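Local coordinates for protein sulfoquinovosidase (Escherichia coli, PDB 5AEG) that hydrolyses sulfoquinovosyl diacylglycerides and simple sulfoquinovosides such as sulfoquinovosyl glycerol, releasing sulfoquinovose for breakdown by sulfoglycolysis, at residues Gly256-Ile261 with Met533-Glu538; Gly260-Thr265 with Trp286-Ser291; Gly264-Gln269 with Asp317-Gln322; Arg294-Gly299 with Gly368-Gly373; Trp304-Asn309 with Leu331-Pro336. One frame throughout, in Å; residues are numbered along the deposited sequence.

Contact 1 of 5, residues Gly256-Ile261 with Met533-Glu538; sequences GVTLGI and MMRTHE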
# COMPACT_ATOMS: atom_id res chain seq x y z
N GLY A 256 10.74 4.96 19.52
CA GLY A 256 11.14 6.27 19.04
C GLY A 256 11.16 6.37 17.53
O GLY A 256 10.57 5.53 16.86
N VAL A 257 11.88 7.39 17.02
CA VAL A 257 11.98 7.62 15.56
C VAL A 257 13.16 6.87 15.03
O VAL A 257 14.22 6.83 15.70
CB VAL A 257 12.07 9.10 15.19
CG1 VAL A 257 13.29 9.84 15.73
CG2 VAL A 257 11.99 9.29 13.67
N THR A 258 12.98 6.32 13.83
CA THR A 258 14.10 5.74 13.06
C THR A 258 14.65 6.86 12.15
O THR A 258 13.93 7.42 11.29
CB THR A 258 13.63 4.51 12.27
OG1 THR A 258 13.27 3.45 13.17
CG2 THR A 258 14.72 4.04 11.24
N LEU A 259 15.93 7.19 12.30
CA LEU A 259 16.50 8.32 11.58
C LEU A 259 17.03 7.87 10.25
O LEU A 259 17.84 6.92 10.20
CB LEU A 259 17.64 8.95 12.36
CG LEU A 259 17.30 9.51 13.70
CD1 LEU A 259 18.59 9.81 14.48
CD2 LEU A 259 16.49 10.76 13.62
N GLY A 260 16.56 8.50 9.16
CA GLY A 260 17.03 8.20 7.75
C GLY A 260 18.26 9.02 7.56
O GLY A 260 18.23 10.25 7.62
N ILE A 261 19.37 8.30 7.44
CA ILE A 261 20.69 8.91 7.28
C ILE A 261 21.45 8.21 6.13
O ILE A 261 21.36 7.03 5.99
CB ILE A 261 21.49 8.84 8.56
CG1 ILE A 261 20.70 9.39 9.78
CG2 ILE A 261 22.82 9.59 8.36
CD1 ILE A 261 21.32 9.11 11.15
N MET A 533 4.43 4.01 13.24
CA MET A 533 5.90 3.98 13.03
C MET A 533 6.34 5.37 12.62
O MET A 533 5.71 5.96 11.76
CB MET A 533 6.27 2.91 11.99
CG MET A 533 7.75 2.83 11.71
SD MET A 533 8.09 1.40 10.72
CE MET A 533 9.80 1.76 10.27
N MET A 534 7.41 5.84 13.21
CA MET A 534 8.04 7.09 12.91
C MET A 534 9.41 6.85 12.24
O MET A 534 10.29 6.22 12.85
CB MET A 534 8.30 7.91 14.17
CG MET A 534 7.00 8.37 14.86
SD MET A 534 7.28 9.59 16.12
CE MET A 534 7.69 11.14 15.26
N ARG A 535 9.57 7.34 11.00
CA ARG A 535 10.82 7.10 10.24
C ARG A 535 10.97 8.24 9.26
O ARG A 535 9.99 8.59 8.58
CB ARG A 535 10.78 5.76 9.49
CG ARG A 535 12.06 5.55 8.64
CD ARG A 535 11.99 4.36 7.75
NE ARG A 535 10.79 4.38 6.85
CZ ARG A 535 10.68 5.15 5.78
NH1 ARG A 535 11.65 6.03 5.41
NH2 ARG A 535 9.57 5.14 5.04
N THR A 536 12.16 8.88 9.26
CA THR A 536 12.45 9.94 8.36
C THR A 536 13.14 9.49 7.06
O THR A 536 13.50 8.28 6.89
CB THR A 536 13.31 11.01 9.06
OG1 THR A 536 14.66 10.60 9.13
CG2 THR A 536 12.81 11.34 10.47
N HIS A 537 13.18 10.40 6.13
CA HIS A 537 13.85 10.17 4.84
C HIS A 537 14.55 11.45 4.44
O HIS A 537 13.98 12.54 4.55
CB HIS A 537 12.82 9.83 3.73
CG HIS A 537 13.40 9.02 2.59
ND1 HIS A 537 14.55 9.35 1.91
CD2 HIS A 537 12.96 7.86 2.00
CE1 HIS A 537 14.81 8.48 0.96
NE2 HIS A 537 13.87 7.54 1.02
N GLU A 538 15.79 11.35 3.96
CA GLU A 538 16.42 12.57 3.43
C GLU A 538 15.81 13.12 2.15
O GLU A 538 15.89 14.32 1.86
CB GLU A 538 17.91 12.37 3.24
CG GLU A 538 18.65 12.08 4.55
CD GLU A 538 20.19 11.94 4.36
OE1 GLU A 538 20.65 11.73 3.20
OE2 GLU A 538 20.94 11.98 5.40
O HOH W 1 8.98 4.17 15.13
O HOH W 2 16.03 11.77 7.18
O HOH W 3 20.02 12.64 7.75
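Strands 257-260 and 534-536 run parallel, 11° apart, with Thr258 bonded through both its N-H and its C=O: Thr258 N donates almost straight to Met534 O (2.9 Å), and Thr258 O accepts from Thr536 N (3.1 Å). One step further the main-chain pattern gives way to a side chain. Thr536 OG1 sits between its own backbone N and carbonyl carbon (chi1 79°), which turns the hydroxyl across the gap to accept from Gly260 N at 2.8 Å. A water joins the same hydroxyl to Gly260 O, and a second water carries that carbonyl on to Glu538 OE2; the other oxygen of this carboxylate, OE1, is held by Gln262. On one face of the pair Val257 CG2 rests on Met534 CB (4.0 Å) and on Thr536 CG2 (3.9 Å), an apolar patch roofed by Thr562, Phe565 and Phe558 of helix 552-567. On the other face the methyl CG2 of Thr258 touches Arg535 CG at 4.0 Å. Beyond that the arginine bends away at chi3; its guanidinium forms a salt bridge with Asp504 and cation-pi contacts with Trp286 and Trp469, while Thr258 OG1 bonds to Asn283. The pairing of the first strand with the last is what closes a (beta/alpha)8 barrel, and the last strand leads directly into His537, a residue of the sulfoquinovoside-binding site.

Contact 2 of 5, residues Gly260-Thr265 with Trp286-Ser291; sequences GIQGGT and WAQDWS
Gly260 CA approaches the indole of Trp286 obliquely, 3.8 Å from CE3, while the backbone N of Gln288 stands over one face of that ring, toward its rim; His537 meets the indole edge-to-face. Two amides come next, their planes 58° apart. The NE2 of Gln288, a substrate-binding residue, donates to Gln262 OE1 (3.0 Å): the acceptor lies in the plane of the Gln288 amide, but the donor stands well above that of Gln262. The carboxylate of Asp289 is turned 78° from the Gln262 amide. Its OD2 accepts from Gly263 N on the syn side (2.8 Å), and OD1, bonded to Tyr313, lies 3.3 Å from Gln262 CA. Asp289 CG sits between its own N and carbonyl carbon (chi1 65°), on the side of Gln262 and Gly263. The backbones are joined by Ile261 N to Trp286 O (3.0 Å), with a CA-H...O contact from Ala287 CA to Ile261 O just beyond, where a type I turn begins. The two loops thus continue neighbouring strands 257-260 and 282-286; one runs to Gly264, the N-cap of helix 265-277, on which Ile261 packs, while Trp286 NE1 reaches Ala332 of strand 329-334.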
# COMPACT_ATOMS: atom_id res chain seq x y z
N GLY A 260 16.56 8.50 9.16
CA GLY A 260 17.03 8.20 7.75
C GLY A 260 18.26 9.02 7.56
O GLY A 260 18.23 10.25 7.62
N ILE A 261 19.37 8.30 7.44
CA ILE A 261 20.69 8.91 7.28
C ILE A 261 21.45 8.21 6.13
O ILE A 261 21.36 7.03 5.99
CB ILE A 261 21.49 8.84 8.56
CG1 ILE A 261 20.70 9.39 9.78
CG2 ILE A 261 22.82 9.59 8.36
CD1 ILE A 261 21.32 9.11 11.15
N GLN A 262 22.17 8.99 5.33
CA GLN A 262 23.13 8.45 4.37
C GLN A 262 24.49 9.13 4.63
O GLN A 262 24.56 10.15 5.32
CB GLN A 262 22.63 8.75 2.97
CG GLN A 262 21.27 8.13 2.65
CD GLN A 262 20.74 8.45 1.27
OE1 GLN A 262 20.82 7.62 0.35
NE2 GLN A 262 20.14 9.58 1.13
N GLY A 263 25.53 8.56 4.08
CA GLY A 263 26.84 9.18 4.12
C GLY A 263 27.89 8.52 4.97
O GLY A 263 29.00 9.11 5.16
N GLY A 264 27.56 7.36 5.52
CA GLY A 264 28.46 6.46 6.17
C GLY A 264 28.41 6.45 7.72
O GLY A 264 27.60 7.12 8.35
N THR A 265 29.22 5.59 8.31
CA THR A 265 29.11 5.21 9.72
C THR A 265 29.24 6.36 10.62
O THR A 265 28.48 6.53 11.59
CB THR A 265 30.22 4.19 10.09
OG1 THR A 265 30.17 3.17 9.12
CG2 THR A 265 29.96 3.51 11.47
N TRP A 286 18.32 4.12 9.79
CA TRP A 286 17.96 3.46 8.51
C TRP A 286 18.87 4.16 7.46
O TRP A 286 18.76 5.35 7.21
CB TRP A 286 16.49 3.74 8.16
CG TRP A 286 16.22 3.33 6.73
CD1 TRP A 286 16.47 2.12 6.19
CD2 TRP A 286 15.81 4.18 5.67
NE1 TRP A 286 16.18 2.12 4.84
CE2 TRP A 286 15.76 3.39 4.50
CE3 TRP A 286 15.39 5.48 5.61
CZ2 TRP A 286 15.43 3.93 3.24
CZ3 TRP A 286 14.98 6.00 4.36
CH2 TRP A 286 15.05 5.23 3.21
N ALA A 287 19.84 3.41 6.97
CA ALA A 287 20.88 3.91 6.06
C ALA A 287 20.78 3.12 4.76
O ALA A 287 21.35 2.00 4.62
CB ALA A 287 22.28 3.72 6.69
N GLN A 288 20.06 3.66 3.81
CA GLN A 288 19.87 2.91 2.56
C GLN A 288 21.17 2.75 1.69
O GLN A 288 21.19 1.85 0.81
CB GLN A 288 18.74 3.48 1.74
CG GLN A 288 18.95 4.91 1.24
CD GLN A 288 17.85 5.35 0.27
OE1 GLN A 288 16.95 4.58 -0.09
NE2 GLN A 288 18.03 6.58 -0.26
N ASP A 289 22.17 3.60 1.94
CA ASP A 289 23.50 3.48 1.26
C ASP A 289 24.50 2.54 1.93
O ASP A 289 25.68 2.60 1.56
CB ASP A 289 24.13 4.90 0.97
CG ASP A 289 24.46 5.66 2.18
OD1 ASP A 289 23.81 5.40 3.21
OD2 ASP A 289 25.41 6.49 2.16
N TRP A 290 24.02 1.60 2.78
CA TRP A 290 24.78 0.58 3.41
C TRP A 290 25.62 -0.28 2.45
O TRP A 290 26.66 -0.82 2.84
CB TRP A 290 23.91 -0.31 4.26
CG TRP A 290 23.11 -1.27 3.45
CD1 TRP A 290 22.14 -0.96 2.54
CD2 TRP A 290 23.27 -2.69 3.39
NE1 TRP A 290 21.67 -2.10 1.95
CE2 TRP A 290 22.37 -3.17 2.43
CE3 TRP A 290 24.11 -3.60 4.03
CZ2 TRP A 290 22.23 -4.56 2.11
CZ3 TRP A 290 23.96 -4.99 3.75
CH2 TRP A 290 23.03 -5.43 2.78
N SER A 291 25.16 -0.34 1.22
CA SER A 291 25.71 -1.10 0.09
C SER A 291 26.61 -0.24 -0.81
O SER A 291 27.23 -0.72 -1.74
CB SER A 291 24.49 -1.71 -0.68
OG SER A 291 23.70 -0.69 -1.32

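Contact 3 of 5, residues Gly264-Gln269 with Asp317-Gln322; sequences GTEVCQ and DSRIKQ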
# COMPACT_ATOMS: atom_id res chain seq x y z
N GLY A 264 27.56 7.36 5.52
CA GLY A 264 28.46 6.46 6.17
C GLY A 264 28.41 6.45 7.72
O GLY A 264 27.60 7.12 8.35
N THR A 265 29.22 5.59 8.31
CA THR A 265 29.11 5.21 9.72
C THR A 265 29.24 6.36 10.62
O THR A 265 28.48 6.53 11.59
CB THR A 265 30.22 4.19 10.09
OG1 THR A 265 30.17 3.17 9.12
CG2 THR A 265 29.96 3.51 11.47
N GLU A 266 30.24 7.18 10.34
CA GLU A 266 30.51 8.29 11.24
C GLU A 266 29.46 9.45 11.14
O GLU A 266 29.17 10.11 12.16
CB GLU A 266 31.99 8.75 11.14
CG GLU A 266 32.90 7.73 11.89
CD GLU A 266 32.55 7.56 13.44
OE1 GLU A 266 32.73 8.51 14.23
OE2 GLU A 266 32.06 6.51 13.91
N VAL A 267 28.92 9.70 9.95
CA VAL A 267 27.83 10.66 9.77
C VAL A 267 26.60 10.15 10.59
O VAL A 267 25.94 10.95 11.27
CB VAL A 267 27.47 10.90 8.26
CG1 VAL A 267 26.17 11.70 8.13
CG2 VAL A 267 28.54 11.74 7.57
N CYS A 268 26.36 8.85 10.55
CA CYS A 268 25.24 8.27 11.28
C CYS A 268 25.47 8.45 12.76
O CYS A 268 24.59 8.88 13.49
CB CYS A 268 25.07 6.79 10.96
SG CYS A 268 24.41 6.39 9.31
N GLN A 269 26.70 8.18 13.20
CA GLN A 269 27.08 8.37 14.59
C GLN A 269 26.87 9.76 15.13
O GLN A 269 26.23 9.88 16.23
CB GLN A 269 28.58 7.98 14.80
CG GLN A 269 28.96 7.77 16.26
CD GLN A 269 28.17 6.79 17.04
OE1 GLN A 269 28.10 5.55 16.75
NE2 GLN A 269 27.60 7.29 18.14
N ASP A 317 29.80 -3.58 11.10
CA ASP A 317 29.52 -4.87 11.76
C ASP A 317 29.66 -4.74 13.26
O ASP A 317 28.75 -5.15 14.00
CB ASP A 317 30.35 -6.03 11.20
CG ASP A 317 31.84 -5.75 11.13
OD1 ASP A 317 32.35 -4.60 11.45
OD2 ASP A 317 32.48 -6.72 10.74
N SER A 318 30.72 -4.07 13.70
CA SER A 318 30.88 -3.85 15.15
C SER A 318 30.02 -2.68 15.65
O SER A 318 29.55 -2.72 16.81
CB SER A 318 32.34 -3.63 15.56
OG SER A 318 32.88 -2.52 14.88
N ARG A 319 29.85 -1.64 14.83
CA ARG A 319 29.02 -0.51 15.24
C ARG A 319 27.57 -0.92 15.51
O ARG A 319 26.97 -0.34 16.42
CB ARG A 319 29.09 0.71 14.28
CG ARG A 319 28.64 2.03 14.90
CD ARG A 319 29.40 2.39 16.20
NE ARG A 319 30.79 2.62 15.87
CZ ARG A 319 31.26 3.77 15.38
NH1 ARG A 319 30.48 4.83 15.23
NH2 ARG A 319 32.52 3.85 14.97
N ILE A 320 27.01 -1.86 14.70
CA ILE A 320 25.61 -2.35 14.87
C ILE A 320 25.51 -2.90 16.29
O ILE A 320 24.57 -2.58 17.02
CB ILE A 320 25.20 -3.40 13.82
CG1 ILE A 320 25.06 -2.71 12.44
CG2 ILE A 320 23.90 -4.11 14.23
CD1 ILE A 320 24.88 -3.66 11.28
N LYS A 321 26.54 -3.63 16.73
CA LYS A 321 26.49 -4.22 18.10
C LYS A 321 26.46 -3.17 19.17
O LYS A 321 25.63 -3.21 20.08
CB LYS A 321 27.64 -5.21 18.33
CG LYS A 321 27.64 -6.40 17.37
CD LYS A 321 26.57 -7.42 17.70
CE LYS A 321 26.40 -8.54 16.65
NZ LYS A 321 25.35 -8.26 15.58
N GLN A 322 27.30 -2.18 19.02
CA GLN A 322 27.34 -1.09 19.95
C GLN A 322 25.98 -0.34 19.99
O GLN A 322 25.39 -0.05 21.06
CB GLN A 322 28.50 -0.18 19.56
CG GLN A 322 28.59 1.13 20.34
CD GLN A 322 29.74 2.03 19.88
OE1 GLN A 322 30.84 1.53 19.57
NE2 GLN A 322 29.50 3.39 19.84
O HOH W 4 26.74 5.08 20.11
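Arg319 and Glu266 form the tight part of this contact, where a single carboxylate oxygen takes two N-H groups: OE2 lies 2.7 Å from Arg319 NH1 and 2.9 Å from Arg319 NH2. The grip is end-on and nearly in the guanidinium plane; with both N-H groups on one oxygen and the carboxylate turned 72° from that plane, this is not the flat pairing of two oxygens with two nitrogens. NH1 is used twice, since it also donates to Gln269 OE1 (2.9 Å), an oxygen that accepts from Trp323 as well. Bends at chi2 (55°) and chi3 of Arg319 turn CD and NE aside, and the guanidinium beyond them presents its edge to Glu266 and Gln269. Thr265 CG2 covers one face of it, 4.0 Å above its plane and toward the rim. The threonine hydroxyl looks elsewhere, to Pro314 O.

Around this polar cluster the fit is loose. The helix segments run at 17° to one another with axes 11.8 Å apart, too far for their backbones to mesh, and long side chains bridge the gap. Gln322 takes part chiefly through a water that accepts from its NE2 and from NE2 of Gln269, while Glu266 is exposed to solvent. The chemistry implies that two neighbouring outer helices of the barrel are linked mainly by charge and hydrogen bonds; solvent probably weakens the ion pair, although the position of Glu266 in the first turn of its helix should favour a negative charge.

Contact 4 of 5, residues Arg294-Gly299 with Gly368-Gly373; sequences RMTSFG and GEFYGG
Arg294 CG is anti to the backbone N (chi1 174°) and Phe370 CG is anti to its carbonyl carbon (chi1 -59°), which sends the two side chains into the space between their strands; bends at chi2 and chi3 then lay CD and NE of the arginine over the ring. Its CD stands over the centre of the phenyl face, 3.6 Å from the centroid, in a CH-pi contact. The guanidinium follows, displaced toward CD1 and CE1, with planes 22° apart and CZ 4.3 Å from the ring centroid: a stacked cation-pi pair. Its charge has a second partner in Asp341, bonded through NH1. At the rim of the same ring, near its plane, lies the methyl of Thr296.

Glu369, bent at chi2, supplies the polar half. Its OE1 accepts from Ser297 OG (2.8 Å) on the syn lone pair and from Ser297 N (3.1 Å), which comes from above the carboxylate plane, so one oxygen takes both the backbone N-H and the hydroxyl of the serine. OE2 lies 3.3 Å from Phe298 CE2, with carboxylate and ring nearly perpendicular. The turn that offers Ser297 is itself braced by Thr296 OG1, which accepts from Phe298 N in an ST turn and donates to Gly299 O (2.6 Å).

Here the hairpin formed by strands 293-296 and 299-302, the latter carrying substrate-binding Arg301, meets segment 368-373, its turn on Glu369 and its first strand on Phe370; strand 370-374 is the middle strand of a small antiparallel sheet, flanked by 337-339 and 364-367.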
# COMPACT_ATOMS: atom_id res chain seq x y z
N ARG A 294 26.53 5.11 -5.63
CA ARG A 294 26.75 5.20 -7.08
C ARG A 294 26.51 6.64 -7.51
O ARG A 294 25.41 7.21 -7.33
CB ARG A 294 25.86 4.21 -7.81
CG ARG A 294 25.94 4.37 -9.34
CD ARG A 294 26.76 3.29 -9.92
NE ARG A 294 26.14 1.99 -9.82
CZ ARG A 294 26.71 0.90 -10.27
NH1 ARG A 294 27.94 0.94 -10.83
NH2 ARG A 294 26.09 -0.26 -10.13
N MET A 295 27.55 7.26 -8.06
CA MET A 295 27.41 8.56 -8.71
C MET A 295 26.68 8.49 -10.08
O MET A 295 26.99 7.63 -10.92
CB MET A 295 28.80 9.13 -8.91
CG MET A 295 28.84 10.59 -8.80
SD MET A 295 28.34 11.02 -7.08
CE MET A 295 27.78 12.60 -7.69
N THR A 296 25.67 9.37 -10.28
CA THR A 296 25.01 9.59 -11.57
C THR A 296 25.07 11.10 -11.92
O THR A 296 25.45 11.94 -11.10
CB THR A 296 23.54 9.18 -11.52
OG1 THR A 296 22.84 10.10 -10.67
CG2 THR A 296 23.37 7.70 -11.05
N SER A 297 24.70 11.45 -13.14
CA SER A 297 24.57 12.86 -13.56
C SER A 297 23.57 13.69 -12.72
O SER A 297 23.61 14.90 -12.80
CB SER A 297 24.15 12.95 -15.04
OG SER A 297 23.00 12.16 -15.25
N PHE A 298 22.71 13.03 -11.91
CA PHE A 298 21.71 13.69 -11.02
C PHE A 298 22.05 13.62 -9.51
O PHE A 298 21.19 13.92 -8.69
CB PHE A 298 20.32 13.09 -11.29
CG PHE A 298 20.14 12.65 -12.72
CD1 PHE A 298 19.90 13.59 -13.73
CD2 PHE A 298 20.29 11.30 -13.08
CE1 PHE A 298 19.75 13.19 -15.06
CE2 PHE A 298 20.15 10.90 -14.41
CZ PHE A 298 19.87 11.83 -15.40
N GLY A 299 23.30 13.29 -9.18
CA GLY A 299 23.78 13.05 -7.80
C GLY A 299 23.81 11.55 -7.44
O GLY A 299 23.71 10.68 -8.29
N GLY A 368 19.02 4.49 -16.13
CA GLY A 368 19.62 5.73 -16.56
C GLY A 368 20.88 5.28 -17.20
O GLY A 368 20.88 4.57 -18.23
N GLU A 369 21.96 5.62 -16.53
CA GLU A 369 23.28 5.32 -17.05
C GLU A 369 23.65 3.84 -16.74
O GLU A 369 24.44 3.23 -17.48
CB GLU A 369 24.32 6.40 -16.58
CG GLU A 369 24.14 7.07 -15.18
CD GLU A 369 23.27 8.35 -15.13
OE1 GLU A 369 23.79 9.46 -15.40
OE2 GLU A 369 22.06 8.26 -14.76
N PHE A 370 23.01 3.25 -15.70
CA PHE A 370 23.32 1.88 -15.23
C PHE A 370 22.15 0.92 -15.39
O PHE A 370 21.04 1.35 -15.54
CB PHE A 370 23.78 1.94 -13.77
CG PHE A 370 25.03 2.80 -13.60
CD1 PHE A 370 26.32 2.26 -13.84
CD2 PHE A 370 24.92 4.17 -13.33
CE1 PHE A 370 27.47 3.06 -13.69
CE2 PHE A 370 26.06 4.98 -13.21
CZ PHE A 370 27.34 4.42 -13.38
N TYR A 371 22.44 -0.37 -15.31
CA TYR A 371 21.45 -1.43 -15.53
C TYR A 371 21.36 -2.37 -14.41
O TYR A 371 22.35 -2.64 -13.69
CB TYR A 371 21.83 -2.27 -16.74
CG TYR A 371 22.10 -1.49 -17.98
CD1 TYR A 371 23.35 -0.91 -18.21
CD2 TYR A 371 21.11 -1.32 -18.95
CE1 TYR A 371 23.62 -0.21 -19.37
CE2 TYR A 371 21.38 -0.61 -20.11
CZ TYR A 371 22.62 -0.04 -20.29
OH TYR A 371 22.85 0.67 -21.44
N GLY A 372 20.18 -2.97 -14.28
CA GLY A 372 19.96 -3.97 -13.24
C GLY A 372 19.34 -5.18 -13.83
O GLY A 372 18.39 -5.02 -14.61
N GLY A 373 19.83 -6.37 -13.49
CA GLY A 373 19.12 -7.63 -13.82
C GLY A 373 17.89 -7.83 -12.94
O GLY A 373 17.85 -7.44 -11.76

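Contact 5 of 5, residues Trp304-Asn309 with Leu331-Pro336; sequences WNWKWN and LAYINP
Asn335 holds its amide nitrogen over the indole of Trp304, with ND2 3.4 Å above the ring plane, over its centre, and the two flat groups 84° apart. The setting is the C-terminal end of strand 329-334 in the (beta/alpha)8 barrel, the end at which enzymes of this fold build their active sites, and Trp304 binds the sulfoquinovoside. No direct hydrogen bond joins the two segments; aromatic faces do most of the work. CG of Asn335 lies between its own N and carbonyl carbon (chi1 77°), and the amide it carries has ND2 over the face of Trp304 and OD1 near Trp306. ND2 also donates to Tyr333 OH in a nearly straight bond (3.2 Å, 170°). OD1 lies 3.4 Å from Trp306 CZ2 and accepts from the backbone of Tyr337.

Trp306, the centre of an inverse gamma turn, is sandwiched. On one face Ile334 CG1 makes a CH-pi contact 3.7 Å from the centroid of the five-membered ring, beside the backbone N of Asn335; the opposite face is met by the carbonyl carbon of Trp304. Its NE1 is satisfied by Tyr337 O. At the far rim Trp306 CZ3 touches Tyr333 CD1 (3.6 Å), lying at the edge of the tyrosine ring, near its plane, although the rings themselves meet obliquely. This packing flanks a tyrosine whose hydroxyl is bonded to the nucleophile Asp405. One water completes the link between the segments, accepting from Trp304 NE1 at 2.8 Å and donating to Tyr333 OH at 3.0 Å.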
# COMPACT_ATOMS: atom_id res chain seq x y z
N TRP A 304 23.22 -0.85 -6.16
CA TRP A 304 22.32 -1.99 -6.08
C TRP A 304 23.00 -3.38 -6.03
O TRP A 304 22.81 -4.25 -6.91
CB TRP A 304 21.27 -1.92 -7.20
CG TRP A 304 20.29 -0.79 -7.08
CD1 TRP A 304 20.30 0.23 -6.21
CD2 TRP A 304 19.14 -0.59 -7.89
NE1 TRP A 304 19.26 1.11 -6.46
CE2 TRP A 304 18.53 0.60 -7.49
CE3 TRP A 304 18.60 -1.28 -8.95
CZ2 TRP A 304 17.38 1.08 -8.08
CZ3 TRP A 304 17.43 -0.76 -9.55
CH2 TRP A 304 16.84 0.36 -9.08
N ASN A 305 23.83 -3.58 -5.03
CA ASN A 305 24.41 -4.88 -4.75
C ASN A 305 24.33 -5.08 -3.23
O ASN A 305 25.00 -4.39 -2.50
CB ASN A 305 25.86 -4.92 -5.26
CG ASN A 305 26.39 -6.36 -5.31
OD1 ASN A 305 25.99 -7.14 -6.15
ND2 ASN A 305 27.16 -6.73 -4.33
N TRP A 306 23.57 -6.10 -2.82
CA TRP A 306 23.00 -6.25 -1.48
C TRP A 306 23.97 -6.99 -0.53
O TRP A 306 23.74 -8.09 -0.01
CB TRP A 306 21.57 -6.83 -1.53
CG TRP A 306 20.82 -6.29 -2.67
CD1 TRP A 306 20.25 -7.01 -3.69
CD2 TRP A 306 20.49 -4.95 -2.92
NE1 TRP A 306 19.65 -6.20 -4.58
CE2 TRP A 306 19.82 -4.92 -4.17
CE3 TRP A 306 20.80 -3.74 -2.28
CZ2 TRP A 306 19.35 -3.78 -4.71
CZ3 TRP A 306 20.32 -2.59 -2.83
CH2 TRP A 306 19.62 -2.61 -4.02
N LYS A 307 25.04 -6.25 -0.26
CA LYS A 307 26.05 -6.68 0.66
C LYS A 307 26.67 -5.44 1.29
O LYS A 307 26.84 -4.40 0.61
CB LYS A 307 27.06 -7.45 -0.17
CG LYS A 307 28.14 -8.21 0.55
CD LYS A 307 28.62 -9.38 -0.36
CE LYS A 307 28.83 -9.08 -1.89
NZ LYS A 307 28.20 -10.06 -2.87
N TRP A 308 27.05 -5.54 2.55
CA TRP A 308 27.63 -4.40 3.31
C TRP A 308 28.88 -3.89 2.62
O TRP A 308 29.71 -4.68 2.24
CB TRP A 308 27.95 -4.84 4.77
CG TRP A 308 28.88 -4.00 5.47
CD1 TRP A 308 28.96 -2.66 5.46
CD2 TRP A 308 29.96 -4.45 6.27
NE1 TRP A 308 29.99 -2.23 6.23
CE2 TRP A 308 30.63 -3.30 6.75
CE3 TRP A 308 30.42 -5.71 6.65
CZ2 TRP A 308 31.78 -3.36 7.60
CZ3 TRP A 308 31.56 -5.79 7.55
CH2 TRP A 308 32.22 -4.59 8.00
N ASN A 309 28.95 -2.63 2.36
CA ASN A 309 30.04 -2.00 1.72
C ASN A 309 30.92 -1.35 2.81
O ASN A 309 30.60 -0.28 3.36
CB ASN A 309 29.48 -0.96 0.73
CG ASN A 309 30.54 -0.29 -0.13
OD1 ASN A 309 31.59 0.15 0.37
ND2 ASN A 309 30.24 -0.11 -1.40
N LEU A 331 18.87 -0.42 10.22
CA LEU A 331 18.01 -0.86 9.11
C LEU A 331 18.61 -0.53 7.76
O LEU A 331 19.20 0.54 7.55
CB LEU A 331 16.60 -0.25 9.21
CG LEU A 331 15.71 -0.61 10.38
CD1 LEU A 331 16.02 0.22 11.60
CD2 LEU A 331 14.23 -0.42 10.03
N ALA A 332 18.43 -1.41 6.80
CA ALA A 332 19.10 -1.29 5.49
C ALA A 332 18.11 -1.25 4.35
O ALA A 332 17.04 -0.73 4.52
CB ALA A 332 20.15 -2.40 5.36
N TYR A 333 18.48 -1.70 3.15
CA TYR A 333 17.69 -1.53 1.95
C TYR A 333 18.00 -2.69 1.01
O TYR A 333 19.20 -3.07 0.84
CB TYR A 333 18.05 -0.20 1.26
CG TYR A 333 17.39 0.05 -0.06
CD1 TYR A 333 17.86 -0.57 -1.25
CD2 TYR A 333 16.34 0.92 -0.19
CE1 TYR A 333 17.22 -0.36 -2.45
CE2 TYR A 333 15.71 1.14 -1.42
CZ TYR A 333 16.15 0.48 -2.54
OH TYR A 333 15.57 0.69 -3.73
N ILE A 334 16.96 -3.16 0.33
CA ILE A 334 17.07 -4.17 -0.72
C ILE A 334 15.91 -3.99 -1.71
O ILE A 334 14.82 -3.49 -1.34
CB ILE A 334 17.16 -5.61 -0.14
CG1 ILE A 334 17.43 -6.59 -1.30
CG2 ILE A 334 15.93 -6.08 0.61
CD1 ILE A 334 17.91 -7.93 -0.79
N ASN A 335 16.15 -4.36 -2.98
CA ASN A 335 15.14 -4.41 -4.00
C ASN A 335 15.36 -5.67 -4.88
O ASN A 335 16.39 -6.35 -4.66
CB ASN A 335 15.02 -3.10 -4.71
CG ASN A 335 16.07 -2.82 -5.72
OD1 ASN A 335 16.50 -3.66 -6.47
ND2 ASN A 335 16.40 -1.57 -5.84
N PRO A 336 14.43 -5.96 -5.79
CA PRO A 336 14.53 -7.28 -6.44
C PRO A 336 15.26 -7.19 -7.78
O PRO A 336 15.05 -8.05 -8.64
CB PRO A 336 13.07 -7.66 -6.55
CG PRO A 336 12.41 -6.34 -6.93
CD PRO A 336 13.18 -5.27 -6.19
O HOH W 5 17.43 2.70 -5.01

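The five contacts run from the paired strands of the barrel through its loops to the binding site. Contacts 1 and 2 share Gly260 and Ile261, have centres about 12 Å apart and are tied by a probable hydrogen bond between Leu259 O and Trp286 N, 2.9 Å apart. Contact 2 is joined to contact 5 by Trp290 NE1 and Tyr333 O, 2.9 Å apart. Each of these three contributes a substrate-binding residue, His537, Gln288 and Trp304 respectively, and contact 5 comes within about 3 Å of Asp405, side chain to side chain. Contact 3 continues from contact 2, centres about 10 Å apart, on the outer surface away from these sites. Contact 4 lies about 16 Å from contact 5, centre to centre, without touching it.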